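Local atomic coordinates of acyltransferase (PDB entry 4Q38), a protein that transfers a long fatty acyl chain from acyl-coenzyme A to an amino sugar of teicoplanin-type glycopeptide antibiotics. Residues Arg144-Glu149 with Arg237-His242; Asp103-Pro108 with Leu198-Asp203. All coordinates share one frame; numbering follows the deposited sequence.

Contact 1 (Arg144-Glu149 with Arg237-His242); sequences RGIPDE and RHFPEH. With SO4 (sulfate ion), chain C.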
# COMPACT_ATOMS: atom_id res chain seq x y z
N ARG A 144 -13.10 -17.49 -0.29
CA ARG A 144 -12.08 -17.97 0.64
C ARG A 144 -12.59 -18.10 2.09
O ARG A 144 -11.86 -18.52 2.98
CB ARG A 144 -10.84 -17.05 0.57
CG ARG A 144 -10.02 -17.23 -0.71
CD ARG A 144 -9.27 -18.55 -0.63
NE ARG A 144 -8.57 -18.94 -1.85
CZ ARG A 144 -7.57 -19.82 -1.88
NH1 ARG A 144 -7.13 -20.39 -0.75
NH2 ARG A 144 -6.98 -20.11 -3.03
N GLY A 145 -13.84 -17.72 2.32
CA GLY A 145 -14.42 -17.82 3.66
C GLY A 145 -13.91 -16.78 4.64
O GLY A 145 -14.06 -16.96 5.85
N ILE A 146 -13.32 -15.71 4.13
CA ILE A 146 -12.78 -14.62 4.95
C ILE A 146 -13.95 -13.90 5.64
O ILE A 146 -14.90 -13.50 4.97
CB ILE A 146 -12.03 -13.57 4.09
CG1 ILE A 146 -11.05 -14.23 3.10
CG2 ILE A 146 -11.36 -12.51 4.97
CD1 ILE A 146 -9.82 -14.85 3.71
N PRO A 147 -13.89 -13.72 6.97
CA PRO A 147 -14.95 -12.94 7.63
C PRO A 147 -15.08 -11.52 7.06
O PRO A 147 -14.07 -10.89 6.71
CB PRO A 147 -14.48 -12.85 9.09
CG PRO A 147 -13.56 -14.02 9.27
CD PRO A 147 -12.88 -14.19 7.93
N ASP A 148 -16.32 -11.05 6.96
CA ASP A 148 -16.59 -9.72 6.41
C ASP A 148 -15.82 -8.61 7.12
O ASP A 148 -15.35 -7.69 6.47
CB ASP A 148 -18.09 -9.40 6.47
CG ASP A 148 -18.91 -10.21 5.48
OD1 ASP A 148 -18.36 -10.69 4.46
OD2 ASP A 148 -20.12 -10.36 5.73
N GLU A 149 -15.70 -8.71 8.44
CA GLU A 149 -15.03 -7.66 9.21
C GLU A 149 -13.54 -7.58 8.86
O GLU A 149 -12.96 -6.49 8.86
CB GLU A 149 -15.21 -7.85 10.73
CG GLU A 149 -14.48 -9.07 11.31
CD GLU A 149 -14.96 -9.44 12.69
OE1 GLU A 149 -15.69 -10.46 12.83
OE2 GLU A 149 -14.60 -8.72 13.65
N ARG A 237 -6.45 -21.66 7.89
CA ARG A 237 -7.87 -21.84 7.57
C ARG A 237 -8.28 -21.45 6.15
O ARG A 237 -9.00 -22.20 5.49
CB ARG A 237 -8.79 -21.12 8.59
CG ARG A 237 -8.91 -21.85 9.92
CD ARG A 237 -9.69 -23.15 9.81
NE ARG A 237 -11.13 -22.91 9.76
CZ ARG A 237 -12.06 -23.84 9.99
NH1 ARG A 237 -11.71 -25.09 10.28
NH2 ARG A 237 -13.35 -23.52 9.93
N HIS A 238 -7.88 -20.26 5.70
CA HIS A 238 -8.40 -19.75 4.42
C HIS A 238 -7.51 -19.98 3.23
O HIS A 238 -7.99 -19.99 2.10
CB HIS A 238 -8.78 -18.27 4.55
CG HIS A 238 -9.71 -18.00 5.71
ND1 HIS A 238 -10.95 -18.53 5.78
CD2 HIS A 238 -9.54 -17.26 6.87
CE1 HIS A 238 -11.54 -18.15 6.94
NE2 HIS A 238 -10.68 -17.37 7.60
N PHE A 239 -6.22 -20.14 3.47
CA PHE A 239 -5.24 -20.44 2.41
C PHE A 239 -4.41 -21.64 2.87
O PHE A 239 -3.19 -21.52 3.05
CB PHE A 239 -4.34 -19.22 2.13
CG PHE A 239 -5.11 -17.99 1.74
CD1 PHE A 239 -5.60 -17.13 2.72
CD2 PHE A 239 -5.37 -17.72 0.40
CE1 PHE A 239 -6.33 -15.99 2.36
CE2 PHE A 239 -6.10 -16.59 0.04
CZ PHE A 239 -6.57 -15.72 1.02
N PRO A 240 -5.07 -22.79 3.09
CA PRO A 240 -4.37 -23.93 3.68
C PRO A 240 -3.23 -24.41 2.79
O PRO A 240 -2.28 -25.01 3.29
CB PRO A 240 -5.45 -25.02 3.79
CG PRO A 240 -6.49 -24.62 2.81
CD PRO A 240 -6.47 -23.12 2.76
N GLU A 241 -3.31 -24.11 1.50
CA GLU A 241 -2.26 -24.53 0.55
C GLU A 241 -0.95 -23.78 0.77
O GLU A 241 0.11 -24.21 0.29
CB GLU A 241 -2.73 -24.37 -0.90
CG GLU A 241 -2.89 -22.92 -1.36
CD GLU A 241 -4.19 -22.27 -0.90
OE1 GLU A 241 -5.01 -22.94 -0.25
OE2 GLU A 241 -4.40 -21.09 -1.21
N HIS A 242 -0.99 -22.65 1.48
CA HIS A 242 0.21 -21.82 1.62
C HIS A 242 1.19 -22.40 2.60
O HIS A 242 2.32 -22.71 2.22
CB HIS A 242 -0.13 -20.36 1.94
CG HIS A 242 1.03 -19.41 1.74
ND1 HIS A 242 1.58 -19.19 0.53
CD2 HIS A 242 1.74 -18.63 2.65
CE1 HIS A 242 2.59 -18.31 0.65
NE2 HIS A 242 2.68 -17.96 1.95
S SO4 C . -14.44 -20.02 12.27
O1 SO4 C . -13.07 -19.57 11.89
O2 SO4 C . -14.89 -21.14 11.41
O3 SO4 C . -14.46 -20.45 13.69
O4 SO4 C . -15.38 -18.89 12.07
O HOH W 1 -10.56 -21.23 1.75
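Arg144 reaches across to Glu241 tip to tip, and its NH1 does most of the gripping. The salt bridge runs from Arg144 NH1 to Glu241 OE2 at 2.9 Å, on the syn lone pair of the carboxylate oxygen but tilted out of the guanidinium plane. The same NH1 also donates to His238 O at 3.0 Å; this bond is straighter (164° at the hydrogen), lies in the guanidinium plane and uses a carbonyl lone pair. The Arg144 chain is bent at chi2 (-73°), which brings CD alongside His238 O. Phe239 CE2 lies over one face of the Arg144 guanidinium, toward the rim of that group, with the two planes 20° apart and Arg144 NH1 3.4 Å from Phe239 CD2. Because His238 ends helix 221-238, the cation probably also offsets the partial negative charge of that helix terminus.

The His238 imidazole is sandwiched: Ile146 CA sits over the ring centre, 4.3 Å from the centroid, as a CH-pi contact, while CB of Arg237 lies over the opposite face. His238 ND1 gives a weak, bent hydrogen bond to Arg144 O at 2.9 Å, and a water donates to both Arg144 O and His238 O. Ile146 CD1 touches both aromatic residues, 3.7 Å from His238 CB and 3.9 Å from Phe239 CE1.

Gly145, with positive phi, closes a Schellman motif after helix 125-143, and Pro147 is the N-cap of helix 148-155. Phe239 packs on Phe140 of helix 125-143 and on Leu198 of strand 194-200, so the contact joins the helical N-terminal region to the GNAT-like part.

Contact 2 (Asp103-Pro108 with Leu198-Asp203); sequences DHRAKP and LATGKD. With SO4 (sulfate ion), chain B.
His104 and Arg105 lie against Leu198 and Thr200, where the loop between helices 84-98 and 119-123 passes the end of strand 194-200. Asp103 shapes this loop from within: its OD1 accepts from Arg105 N at 3.1 Å, the donor lying 42° above the carboxylate plane, which makes an Asx turn with His104 at its middle.

His104 carries most of the contact. Its CG stands between the backbone N and the carbonyl carbon (chi1 59°), and the side chain crosses those of Leu198 and Thr200 at about a right angle. His104 CB comes within 3.3 Å of Leu198 O. One ring face is turned to the peptide link between Leu198 and Ala199, with Ala199 N 4.2 Å above the plane of the His104 ring and toward its rim, while the methyl CG2 of Thr200 approaches the ring at its edge. The strand beneath belongs to the mixed sheet of the GNAT-like domain: backbone hydrogen bonds tie Leu198 to Ile187 and Ala199 to His207. Leu198 and Thr200 point their CB atoms at the loop and Ala199 points away, the up-and-down order of an extended strand.

Arg105 follows, extended from CG to NE, crossing Thr200 at about a right angle. One face of its guanidinium meets the threonine methyl, with Arg105 NH2 3.9 Å from Thr200 CG2. Ala106 O accepts a hydrogen bond from NH1 of Arg185. Lys107 N donates to O1 of a sulfate, probably from the crystallisation liquor, at 2.7 Å and nearly straight (167°). Pro108 then packs on Thr181 and Tyr182 of helix 177-184.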
# COMPACT_ATOMS: atom_id res chain seq x y z
N ASP A 103 -3.23 -14.12 -6.63
CA ASP A 103 -1.91 -14.51 -7.11
C ASP A 103 -0.80 -13.59 -6.59
O ASP A 103 -0.59 -12.50 -7.10
CB ASP A 103 -1.92 -14.58 -8.65
CG ASP A 103 -0.64 -15.18 -9.24
OD1 ASP A 103 0.27 -15.60 -8.51
OD2 ASP A 103 -0.55 -15.22 -10.48
N HIS A 104 -0.06 -14.06 -5.58
CA HIS A 104 1.01 -13.27 -4.97
C HIS A 104 2.32 -13.41 -5.70
O HIS A 104 3.29 -12.71 -5.40
CB HIS A 104 1.21 -13.68 -3.51
CG HIS A 104 1.54 -15.14 -3.32
ND1 HIS A 104 0.60 -16.08 -3.12
CD2 HIS A 104 2.76 -15.81 -3.34
CE1 HIS A 104 1.18 -17.29 -3.01
NE2 HIS A 104 2.51 -17.12 -3.15
N ARG A 105 2.37 -14.32 -6.67
CA ARG A 105 3.57 -14.44 -7.49
C ARG A 105 3.65 -13.38 -8.60
O ARG A 105 4.71 -13.15 -9.17
CB ARG A 105 3.69 -15.85 -8.05
CG ARG A 105 4.09 -16.86 -6.98
CD ARG A 105 4.11 -18.28 -7.53
NE ARG A 105 4.60 -19.24 -6.54
CZ ARG A 105 3.81 -19.94 -5.73
NH1 ARG A 105 2.49 -19.78 -5.77
NH2 ARG A 105 4.34 -20.79 -4.87
N ALA A 106 2.52 -12.75 -8.90
CA ALA A 106 2.51 -11.67 -9.88
C ALA A 106 3.05 -10.38 -9.26
O ALA A 106 2.75 -10.07 -8.11
CB ALA A 106 1.09 -11.47 -10.41
N LYS A 107 3.84 -9.63 -10.03
CA LYS A 107 4.37 -8.33 -9.58
C LYS A 107 3.22 -7.34 -9.34
O LYS A 107 2.18 -7.42 -10.01
CB LYS A 107 5.35 -7.75 -10.60
CG LYS A 107 6.68 -8.50 -10.70
CD LYS A 107 7.47 -8.02 -11.92
CE LYS A 107 8.51 -9.05 -12.33
NZ LYS A 107 9.21 -8.65 -13.58
N PRO A 108 3.40 -6.40 -8.40
CA PRO A 108 2.35 -5.44 -8.03
C PRO A 108 2.22 -4.25 -9.00
O PRO A 108 2.56 -3.12 -8.64
CB PRO A 108 2.80 -4.95 -6.65
CG PRO A 108 4.29 -5.09 -6.66
CD PRO A 108 4.58 -6.31 -7.50
N LEU A 198 0.47 -12.97 1.73
CA LEU A 198 0.95 -14.23 1.16
C LEU A 198 2.21 -13.92 0.38
O LEU A 198 2.23 -13.02 -0.45
CB LEU A 198 -0.09 -14.83 0.23
CG LEU A 198 -1.44 -15.25 0.81
CD1 LEU A 198 -2.46 -15.41 -0.31
CD2 LEU A 198 -1.29 -16.55 1.57
N ALA A 199 3.29 -14.63 0.68
CA ALA A 199 4.57 -14.36 0.05
C ALA A 199 5.38 -15.64 -0.12
O ALA A 199 5.10 -16.65 0.50
CB ALA A 199 5.36 -13.34 0.87
N THR A 200 6.40 -15.57 -0.98
CA THR A 200 7.33 -16.69 -1.14
C THR A 200 8.75 -16.16 -1.23
O THR A 200 8.99 -15.10 -1.81
CB THR A 200 7.06 -17.52 -2.40
OG1 THR A 200 7.17 -16.67 -3.54
CG2 THR A 200 5.67 -18.16 -2.36
N GLY A 201 9.70 -16.90 -0.66
CA GLY A 201 11.10 -16.51 -0.79
C GLY A 201 11.58 -16.77 -2.21
O GLY A 201 10.83 -17.27 -3.05
N LYS A 202 12.83 -16.43 -2.48
CA LYS A 202 13.45 -16.69 -3.79
C LYS A 202 13.48 -18.17 -4.12
O LYS A 202 13.34 -18.55 -5.28
CB LYS A 202 14.86 -16.10 -3.84
CG LYS A 202 14.90 -14.60 -4.09
CD LYS A 202 16.30 -14.06 -3.83
CE LYS A 202 16.32 -12.54 -3.87
NZ LYS A 202 17.70 -12.05 -3.57
N ASP A 203 13.63 -19.02 -3.10
CA ASP A 203 13.62 -20.47 -3.29
C ASP A 203 12.20 -21.05 -3.31
O ASP A 203 12.03 -22.26 -3.25
CB ASP A 203 14.50 -21.16 -2.25
CG ASP A 203 13.85 -21.25 -0.86
OD1 ASP A 203 12.85 -20.56 -0.60
OD2 ASP A 203 14.33 -22.04 -0.03
S SO4 B . 4.20 -10.32 -13.63
O1 SO4 B . 4.89 -10.52 -12.34
O2 SO4 B . 4.91 -11.07 -14.70
O3 SO4 B . 4.20 -8.88 -13.99
O4 SO4 B . 2.82 -10.84 -13.50

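In the fold
Contacts 1 and 2 have centres 18 Å apart, yet they touch through strand 194-200. Phe239 CD2 of contact 1 lies 3.8 Å from Leu198 CD1 of contact 2, and His242 CG is 3.7 Å from Leu198 CD2; the rings of His242 and His104 also meet edge-to-face. Their segments alternate along the chain, giving two neighbouring places where the N-terminal helical part meets the GNAT-like part. Ala199, pointing away from the 103-108 loop, is about 3 Å, side chain to side chain, from His207, which binds N-acetyl-D-glucosamine in another structure of this protein. The bound decanoyl-glucosamine is about 11 Å from the Ala199 side chain, so contact 2 borders the site and does not line it.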